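Local structure of oxetanocin-like protein (Pyrococcus furiosus, 1XX7) at the interface of chains A and B and the interface of chains A and C. The protein probably hydrolyses 2'-deoxyribonucleoside 5'-monophosphates to the deoxynucleoside and phosphate, as a metal-dependent HD-domain phosphohydrolase. Numbering follows the deposited sequence. Chains: chain A/B/C, oxetanocin-like protein.

Contact 1: the interface of chains A and B. Residues chain A 21-23, 25, 28; chain B 23, 25, 28-29.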
# COMPACT_ATOMS: atom_id res chain seq x y z
N ARG A 21 9.69 7.90 5.45
CA ARG A 21 8.72 6.91 5.93
C ARG A 21 7.60 7.53 6.76
O ARG A 21 6.52 6.98 6.78
CB ARG A 21 9.44 5.85 6.73
CG ARG A 21 10.48 5.23 5.88
CD ARG A 21 11.04 4.02 6.48
NE ARG A 21 11.71 4.26 7.74
CZ ARG A 21 12.96 4.67 7.88
NH1 ARG A 21 13.71 4.99 6.84
NH2 ARG A 21 13.46 4.81 9.09
N ILE A 22 7.87 8.65 7.42
CA ILE A 22 6.88 9.33 8.25
C ILE A 22 5.79 9.98 7.37
O ILE A 22 6.09 10.74 6.45
CB ILE A 22 7.60 10.34 9.24
CG1 ILE A 22 8.36 9.55 10.30
CG2 ILE A 22 6.60 11.26 9.93
CD1 ILE A 22 9.47 10.33 11.04
N PRO A 23 4.51 9.58 7.57
CA PRO A 23 3.45 10.16 6.74
C PRO A 23 3.04 11.60 7.16
O PRO A 23 3.18 12.05 8.31
CB PRO A 23 2.28 9.16 6.87
CG PRO A 23 2.54 8.41 8.07
CD PRO A 23 3.98 8.55 8.49
N MET A 25 0.28 13.38 8.20
CA MET A 25 -0.84 12.79 8.98
C MET A 25 -2.21 13.35 8.64
O MET A 25 -3.19 12.62 8.64
CB MET A 25 -0.59 12.91 10.50
CG MET A 25 0.41 11.89 11.04
SD MET A 25 -0.12 10.12 11.02
CE MET A 25 -1.81 10.27 11.30
N LEU A 28 -3.68 11.28 6.02
CA LEU A 28 -3.85 9.92 6.40
C LEU A 28 -5.11 9.75 7.24
O LEU A 28 -5.92 8.82 7.01
CB LEU A 28 -2.59 9.47 7.14
CG LEU A 28 -2.41 8.09 7.74
CD1 LEU A 28 -0.94 7.79 8.04
CD2 LEU A 28 -3.26 7.99 9.02
N PRO B 23 -1.36 4.81 12.19
CA PRO B 23 -0.42 3.76 12.33
C PRO B 23 0.29 3.75 13.70
O PRO B 23 0.48 4.80 14.37
CB PRO B 23 0.57 4.01 11.17
CG PRO B 23 0.55 5.45 10.96
CD PRO B 23 -0.79 5.96 11.43
N MET B 25 3.38 3.89 15.10
CA MET B 25 4.54 4.62 14.58
C MET B 25 5.88 4.04 14.94
O MET B 25 6.80 4.19 14.17
CB MET B 25 4.50 6.09 15.05
CG MET B 25 3.51 6.93 14.25
SD MET B 25 3.99 7.30 12.51
CE MET B 25 5.70 7.59 12.73
N LEU B 28 6.64 1.72 12.06
CA LEU B 28 6.79 2.54 10.85
C LEU B 28 8.18 3.19 10.77
O LEU B 28 8.85 3.19 9.74
CB LEU B 28 5.65 3.59 10.82
CG LEU B 28 5.35 4.37 9.55
CD1 LEU B 28 3.93 4.95 9.59
CD2 LEU B 28 6.34 5.44 9.40
N ILE B 29 8.63 3.68 11.90
CA ILE B 29 9.89 4.36 11.97
C ILE B 29 11.06 3.37 11.85
O ILE B 29 12.11 3.73 11.30
CB ILE B 29 9.95 5.28 13.23
CG1 ILE B 29 9.10 6.53 12.96
CG2 ILE B 29 11.40 5.67 13.58
CD1 ILE B 29 9.05 7.51 14.03
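In this two-fold interface of HD-domain subunits, the loop A:Arg21 to A:Pro23 lies against helix 25-30 of chain B, and the reciprocal loop residue B:Pro23 meets helix 25-30 of chain A. B:Leu28 points into the loop with both methyls: CD1 meets the pyrrolidine carbon CD of A:Pro23 end-on at 3.8 Å, while CD2 turns to the backbone of A:Arg21 and A:Ile22. Its CG stands opposite the backbone N (chi1 -166°), which carries the forked end across to chain A. The twin pair has the same form, A:Leu28 CD1 lying 3.9 Å from B:Pro23 CD. Beside the proline, the side chain of B:Met25, bent at chi2 and chi3, crosses A:Ile22 at about a right angle and brings its methyl CE to 4.1 Å from A:Ile22 CG1. At the polar end, A:Arg21 folds at chi3 (-63°) and sends its guanidinium NH2 to the last turn of the helix in chain B. A lysine in its place would probably fail to lie along both carbonyls there with one planar edge, leaving B:Ile29 O without the NH2 that holds it. The carbonyl O of B:Leu28 also lies at the guanidinium edge, 3.6 Å from A:Arg21 NE. The bond from A:Arg21 NH2 to B:Ile29 O is 2.8 Å long, with the acceptor close to the guanidinium plane and an angle of 162° at the hydrogen.

Contact 2: the interface of chains A and C. Residues chain A 12-14, 16-17; chain C 43-44, 47.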
# COMPACT_ATOMS: atom_id res chain seq x y z
N LEU A 12 22.89 11.84 11.18
CA LEU A 12 22.09 12.89 10.59
C LEU A 12 21.34 12.38 9.35
O LEU A 12 20.19 12.68 9.15
CB LEU A 12 22.95 14.08 10.24
CG LEU A 12 23.35 14.91 11.47
CD1 LEU A 12 24.35 15.98 11.05
CD2 LEU A 12 22.11 15.57 12.12
N ILE A 13 22.00 11.57 8.56
CA ILE A 13 21.48 11.16 7.28
C ILE A 13 20.40 10.11 7.49
O ILE A 13 19.38 10.14 6.83
CB ILE A 13 22.64 10.67 6.36
CG1 ILE A 13 23.46 11.88 5.92
CG2 ILE A 13 22.13 9.97 5.18
CD1 ILE A 13 24.78 11.57 5.31
N LEU A 14 20.65 9.19 8.42
CA LEU A 14 19.66 8.23 8.92
C LEU A 14 18.44 8.95 9.50
O LEU A 14 17.29 8.54 9.25
CB LEU A 14 20.31 7.32 9.98
CG LEU A 14 21.29 6.30 9.40
CD1 LEU A 14 22.07 5.58 10.52
CD2 LEU A 14 20.60 5.27 8.54
N ALA A 16 17.32 12.09 8.60
CA ALA A 16 16.59 12.54 7.41
C ALA A 16 15.87 11.40 6.64
O ALA A 16 14.82 11.61 6.03
CB ALA A 16 17.57 13.30 6.43
N GLY A 17 16.46 10.22 6.62
CA GLY A 17 15.79 9.05 6.06
C GLY A 17 14.46 8.70 6.74
O GLY A 17 13.58 8.18 6.11
N TYR C 43 14.94 14.53 -1.80
CA TYR C 43 14.92 15.26 -0.55
C TYR C 43 16.26 15.01 0.19
O TYR C 43 16.91 15.94 0.60
CB TYR C 43 13.75 14.87 0.41
CG TYR C 43 14.06 15.53 1.74
CD1 TYR C 43 13.97 16.92 1.89
CD2 TYR C 43 14.58 14.80 2.80
CE1 TYR C 43 14.34 17.55 3.07
CE2 TYR C 43 14.95 15.42 3.99
CZ TYR C 43 14.85 16.80 4.11
OH TYR C 43 15.24 17.41 5.29
N ARG C 44 16.62 13.74 0.40
CA ARG C 44 17.80 13.44 1.17
C ARG C 44 19.09 13.73 0.38
O ARG C 44 20.08 14.05 0.98
CB ARG C 44 17.80 12.01 1.76
CG ARG C 44 18.79 11.90 2.93
CD ARG C 44 18.70 10.63 3.74
NE ARG C 44 19.05 9.42 2.98
CZ ARG C 44 19.06 8.19 3.49
NH1 ARG C 44 18.84 7.98 4.79
NH2 ARG C 44 19.34 7.16 2.70
N PHE C 47 19.61 17.16 1.29
CA PHE C 47 20.08 17.24 2.68
C PHE C 47 21.57 16.86 2.82
O PHE C 47 22.34 17.53 3.56
CB PHE C 47 19.24 16.33 3.60
CG PHE C 47 19.70 16.35 5.04
CD1 PHE C 47 19.45 17.44 5.85
CD2 PHE C 47 20.44 15.29 5.58
CE1 PHE C 47 19.91 17.49 7.18
CE2 PHE C 47 20.86 15.31 6.92
CZ PHE C 47 20.60 16.40 7.72
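A:Ala16 CB sits over the ring of C:Phe47, 3.6 Å from CD2, at the apolar centre of a helix-on-helix contact between two HD-domain subunits, which may help to pair them, although the structure alone does not show that it forms in solution. Helix 10-18 of chain A supplies a small residue here, and helix 38-58 of chain C supplies the aromatic one. The phenyl CG lies opposite the backbone N (chi1 179°), extending the ring from its helix toward the turn A:Leu12 to A:Ala16. At its far edge, C:Phe47 CE2 is 3.5 Å from the carbonyl O of A:Leu12 and 4.1 Å from its CB. Outward from the alanine, the aliphatic stem of C:Arg44 runs past the same methyl, with C:Arg44 CG and CD each 4.0 Å from A:Ala16 CB. The stem bends at chi3 (64°) and crosses the side chain of A:Ile13 at about a right angle, so that the methyl CG2 covers one guanidinium face toward its rim. A:Ile13 CG2 is also 3.8 Å from C:Arg44 CD. At the polar rim, C:Arg44 NH1 donates a hydrogen bond of 3.0 Å to A:Ile13 O, arriving from above the carbonyl plane rather than along a lone pair, with 148° at the hydrogen.

Contact 3: the interface of chains A and B. Residues chain A 18, 21-22; chain B 29.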
# COMPACT_ATOMS: atom_id res chain seq x y z
N LYS A 18 14.33 9.01 8.01
CA LYS A 18 13.06 8.85 8.71
C LYS A 18 11.88 9.61 8.07
O LYS A 18 10.73 9.10 8.01
CB LYS A 18 13.24 9.23 10.16
CG LYS A 18 14.01 8.25 10.98
CD LYS A 18 14.03 8.80 12.44
CE LYS A 18 14.81 7.98 13.48
NZ LYS A 18 14.97 6.61 12.99
N ARG A 21 9.69 7.90 5.45
CA ARG A 21 8.72 6.91 5.93
C ARG A 21 7.60 7.53 6.76
O ARG A 21 6.52 6.98 6.78
CB ARG A 21 9.44 5.85 6.73
CG ARG A 21 10.48 5.23 5.88
CD ARG A 21 11.04 4.02 6.48
NE ARG A 21 11.71 4.26 7.74
CZ ARG A 21 12.96 4.67 7.88
NH1 ARG A 21 13.71 4.99 6.84
NH2 ARG A 21 13.46 4.81 9.09
N ILE A 22 7.87 8.65 7.42
CA ILE A 22 6.88 9.33 8.25
C ILE A 22 5.79 9.98 7.37
O ILE A 22 6.09 10.74 6.45
CB ILE A 22 7.60 10.34 9.24
CG1 ILE A 22 8.36 9.55 10.30
CG2 ILE A 22 6.60 11.26 9.93
CD1 ILE A 22 9.47 10.33 11.04
N ILE B 29 8.63 3.68 11.90
CA ILE B 29 9.89 4.36 11.97
C ILE B 29 11.06 3.37 11.85
O ILE B 29 12.11 3.73 11.30
CB ILE B 29 9.95 5.28 13.23
CG1 ILE B 29 9.10 6.53 12.96
CG2 ILE B 29 11.40 5.67 13.58
CD1 ILE B 29 9.05 7.51 14.03
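The last turn of helix 10-18, ending at A:Lys18, and the loop at A:Arg21 and A:Ile22 face B:Ile29 near the end of helix 25-30; A:Ile22 is extended (psi 121°) whereas B:Ile29 keeps helical torsions. The new partner here is A:Lys18, whose side chain crosses that of B:Ile29 at about a right angle. Its stem is straight through chi2 and chi3, then folds at chi4 (-20°), a nearly eclipsed turn that brings the amino group to the tip of the branch methyl. A:Lys18 NZ lies 3.7 Å from this methyl, CG2 of B:Ile29, and A:Lys18 CE lies 4.1 Å from the same B:Ile29 CG2. This is contact with carbon, in which the amino group abuts the end of an apolar branch. The two arms of B:Ile29 divide the work: CG2, opposite its backbone N, goes to the lysine, while CG1 and CD1 turn to A:Ile22, where the two CD1 methyls are 4.1 Å apart. A:Lys18 also has a part within its own chain. Its CA lies 3.9 Å above one face of the A:Arg21 guanidinium, toward the rim, and may help to hold the plane in which that group meets the carbonyl of B:Ile29. Flanked by A:Lys18 and A:Ile22 and bonded by A:Arg21, B:Ile29 is met by both helix 10-18 and the following loop, and this small cluster probably helps to hold the two subunits of this interface in register.

Contacts 1 and 3 are neighbouring parts of one A–B interface, their C-alpha centres about 6 Å apart, and they share A:Arg21, A:Ile22 and B:Ile29. Contact 2 joins chain A to chain C instead, its C-alpha centre about 16 Å from that of contact 1 and about 11 Å from that of contact 3. Helix 10-18 connects the two interfaces, meeting chain C in contact 2 and chain B through its last residue in contact 3. One short N-terminal segment therefore serves two different partners within the deposited six-chain assembly. The protein forms a homodimer; these contacts alone do not show which interface forms it.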